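Long-range contact in glycosylation Associate Protein 2 (Streptococcus agalactiae serotype V, PDB 6OYC), which probably acts in the accessory Sec system that glycosylates and exports serine-rich surface adhesins, as one subunit of the Gap123 complex: residues P89-A94 with Y110-P115. Residues are numbered along the deposited sequence; the frame is centred on the assembly and turned at random.
Sequences PKDKHA and YDSSSP
Pro89 and Tyr110 lie side by side and point the same way. CA of Pro89 sits over one face of the Tyr110 ring, offset toward the rim, in a CH-pi contact 4.0 Å from the ring centroid. Farther out, Pro89 CG lies 3.3 Å from Tyr110 OH and 3.7 Å from Tyr110 CZ. The phenol has CG between the backbone N and the carbonyl carbon (chi1 67°), and the ring lies alongside the proline although CB starts away from it. Lys90 N donates to Tyr110 O at 2.8 Å, with a nearly straight N-H...O angle of 164°.

The two loops are also bridged by two waters. One accepts from both Asp91 N and Ser112 N. The other is hydrogen-bonded to Ser112 OG and sits close to the Asp91 carboxylate; its 2.5 Å approach to Asp91 OD1 is doubtfully short. Ser112 OG also lies 3.0 Å from Asp91 OD2. Both loops make type I turns, Pro89-Lys92 and Asp111-Ser114, the second with an Asx turn at Asp111.

The Pro89-Tyr110 bridge closes the parallel pairing of strands 86-89 and 108-110 at their C-terminal ends. Strand 108-110 is outermost in a parallel five-stranded sheet. The loops lead into helices 96-104 and 115-125, the latter N-capped by Ser114.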
ATOM      1  N   PRO B  89      -3.546   2.523 -25.262  1.00 32.25           N
ATOM      2  CA  PRO B  89      -3.123   3.922 -25.400  1.00 37.16           C
ATOM      3  C   PRO B  89      -4.052   4.867 -24.654  1.00 39.07           C
ATOM      4  O   PRO B  89      -5.279   4.716 -24.676  1.00 36.19           O
ATOM      5  CB  PRO B  89      -3.171   4.160 -26.914  1.00 35.94           C
ATOM      6  CG  PRO B  89      -3.077   2.803 -27.505  1.00 34.09           C
ATOM      7  CD  PRO B  89      -3.835   1.917 -26.573  1.00 33.21           C
ATOM      8  N   LYS B  90      -3.439   5.827 -23.954  1.00 37.15           N
ATOM      9  CA  LYS B  90      -4.214   6.848 -23.263  1.00 41.74           C
ATOM     10  C   LYS B  90      -5.019   7.682 -24.258  1.00 40.94           C
ATOM     11  O   LYS B  90      -6.134   8.109 -23.953  1.00 40.80           O
ATOM     12  CB  LYS B  90      -3.286   7.726 -22.408  1.00 43.40           C
ATOM     13  CG  LYS B  90      -3.963   8.975 -21.838  1.00 59.24           C
ATOM     14  CD  LYS B  90      -3.136   9.668 -20.746  1.00 71.60           C
ATOM     15  CE  LYS B  90      -3.667   9.368 -19.332  1.00 90.57           C
ATOM     16  NZ  LYS B  90      -5.011   9.974 -19.050  1.00 88.49           N
ATOM     17  N   ASP B  91      -4.488   7.884 -25.464  1.00 41.24           N
ATOM     18  CA  ASP B  91      -5.070   8.778 -26.459  1.00 46.57           C
ATOM     19  C   ASP B  91      -6.142   8.120 -27.319  1.00 47.18           C
ATOM     20  O   ASP B  91      -6.581   8.725 -28.297  1.00 51.71           O
ATOM     21  CB  ASP B  91      -3.963   9.359 -27.362  1.00 43.62           C
ATOM     22  CG  ASP B  91      -3.374   8.326 -28.347  1.00 52.97           C
ATOM     23  OD1 ASP B  91      -3.725   7.127 -28.270  1.00 53.40           O
ATOM     24  OD2 ASP B  91      -2.543   8.714 -29.210  1.00 52.13           O
ATOM     25  N   LYS B  92      -6.547   6.894 -27.013  1.00 45.37           N
ATOM     26  CA  LYS B  92      -7.552   6.196 -27.794  1.00 43.14           C
ATOM     27  C   LYS B  92      -8.836   6.070 -26.988  1.00 45.58           C
ATOM     28  O   LYS B  92      -8.800   5.888 -25.766  1.00 44.36           O
ATOM     29  CB  LYS B  92      -7.052   4.815 -28.212  1.00 41.71           C
ATOM     30  CG  LYS B  92      -5.940   4.834 -29.248  1.00 45.42           C
ATOM     31  CD  LYS B  92      -6.384   5.521 -30.541  1.00 48.63           C
ATOM     32  CE  LYS B  92      -5.224   5.656 -31.532  1.00 51.92           C
ATOM     33  NZ  LYS B  92      -5.483   6.621 -32.643  1.00 57.47           N
ATOM     34  N   HIS B  93      -9.974   6.187 -27.674  1.00 51.00           N
ATOM     35  CA  HIS B  93     -11.283   6.021 -27.051  1.00 48.92           C
ATOM     36  C   HIS B  93     -11.826   4.636 -27.374  1.00 44.88           C
ATOM     37  O   HIS B  93     -12.085   4.321 -28.540  1.00 43.85           O
ATOM     38  CB  HIS B  93     -12.280   7.081 -27.505  1.00 50.31           C
ATOM     39  CG  HIS B  93     -13.591   6.989 -26.785  1.00 56.96           C
ATOM     40  ND1 HIS B  93     -13.774   7.481 -25.507  1.00 57.85           N
ATOM     41  CD2 HIS B  93     -14.766   6.413 -27.139  1.00 54.16           C
ATOM     42  CE1 HIS B  93     -15.011   7.229 -25.114  1.00 63.69           C
ATOM     43  NE2 HIS B  93     -15.635   6.584 -26.086  1.00 58.33           N
ATOM     44  N   ALA B  94     -12.004   3.823 -26.342  1.00 44.72           N
ATOM     45  CA  ALA B  94     -12.431   2.443 -26.508  1.00 46.89           C
ATOM     46  C   ALA B  94     -13.948   2.328 -26.420  1.00 45.74           C
ATOM     47  O   ALA B  94     -14.591   2.993 -25.600  1.00 45.79           O
ATOM     48  CB  ALA B  94     -11.785   1.556 -25.443  1.00 43.25           C
ATOM     49  N   TYR B 110      -1.209   4.083 -21.297  1.00 38.27           N
ATOM     50  CA  TYR B 110       0.168   4.502 -21.498  1.00 36.31           C
ATOM     51  C   TYR B 110       0.205   5.573 -22.574  1.00 38.25           C
ATOM     52  O   TYR B 110      -0.743   5.733 -23.353  1.00 36.96           O
ATOM     53  CB  TYR B 110       1.062   3.325 -21.905  1.00 29.77           C
ATOM     54  CG  TYR B 110       0.721   2.776 -23.275  1.00 33.40           C
ATOM     55  CD1 TYR B 110      -0.247   1.782 -23.443  1.00 29.94           C
ATOM     56  CD2 TYR B 110       1.359   3.260 -24.403  1.00 32.72           C
ATOM     57  CE1 TYR B 110      -0.542   1.278 -24.717  1.00 28.79           C
ATOM     58  CE2 TYR B 110       1.063   2.784 -25.656  1.00 32.84           C
ATOM     59  CZ  TYR B 110       0.110   1.791 -25.813  1.00 30.45           C
ATOM     60  OH  TYR B 110      -0.146   1.346 -27.094  1.00 33.15           O
ATOM     61  N   ASP B 111       1.330   6.285 -22.622  1.00 38.33           N
ATOM     62  CA  ASP B 111       1.529   7.399 -23.546  1.00 33.84           C
ATOM     63  C   ASP B 111       2.074   6.848 -24.856  1.00 34.75           C
ATOM     64  O   ASP B 111       3.261   6.523 -24.965  1.00 36.87           O
ATOM     65  CB  ASP B 111       2.466   8.438 -22.947  1.00 36.84           C
ATOM     66  CG  ASP B 111       2.791   9.556 -23.917  1.00 41.60           C
ATOM     67  OD1 ASP B 111       2.185   9.602 -25.017  1.00 39.01           O
ATOM     68  OD2 ASP B 111       3.659  10.390 -23.572  1.00 42.99           O
ATOM     69  N   SER B 112       1.216   6.785 -25.876  1.00 33.53           N
ATOM     70  CA  SER B 112       1.655   6.215 -27.139  1.00 35.40           C
ATOM     71  C   SER B 112       2.699   7.079 -27.823  1.00 35.95           C
ATOM     72  O   SER B 112       3.250   6.670 -28.846  1.00 35.06           O
ATOM     73  CB  SER B 112       0.464   5.993 -28.072  1.00 34.33           C
ATOM     74  OG  SER B 112      -0.087   7.227 -28.471  1.00 37.88           O
ATOM     75  N   SER B 113       2.972   8.265 -27.299  1.00 38.02           N
ATOM     76  CA  SER B 113       4.061   9.053 -27.845  1.00 37.37           C
ATOM     77  C   SER B 113       5.426   8.540 -27.392  1.00 37.39           C
ATOM     78  O   SER B 113       6.427   8.795 -28.069  1.00 36.44           O
ATOM     79  CB  SER B 113       3.864  10.519 -27.457  1.00 41.87           C
ATOM     80  OG  SER B 113       5.058  11.252 -27.620  1.00 44.07           O
ATOM     81  N   SER B 114       5.503   7.795 -26.282  1.00 34.59           N
ATOM     82  CA  SER B 114       6.787   7.284 -25.805  1.00 34.75           C
ATOM     83  C   SER B 114       6.761   5.770 -25.645  1.00 35.33           C
ATOM     84  O   SER B 114       6.579   5.258 -24.526  1.00 36.04           O
ATOM     85  CB  SER B 114       7.199   7.936 -24.490  1.00 38.22           C
ATOM     86  OG  SER B 114       8.534   7.542 -24.187  1.00 42.20           O
ATOM     87  N   PRO B 115       6.961   5.021 -26.734  1.00 34.26           N
ATOM     88  CA  PRO B 115       7.140   3.561 -26.596  1.00 36.42           C
ATOM     89  C   PRO B 115       8.315   3.185 -25.707  1.00 35.82           C
ATOM     90  O   PRO B 115       8.240   2.175 -24.992  1.00 35.14           O
ATOM     91  CB  PRO B 115       7.359   3.093 -28.045  1.00 36.90           C
ATOM     92  CG  PRO B 115       6.707   4.137 -28.884  1.00 36.11           C
ATOM     93  CD  PRO B 115       6.884   5.448 -28.142  1.00 35.18           C
TER
HETATM   94  O   HOH W   1      -2.252   6.096 -30.068  1.00 43.69           O
HETATM   95  O   HOH W   2      -1.465   7.769 -25.993  1.00 43.76           O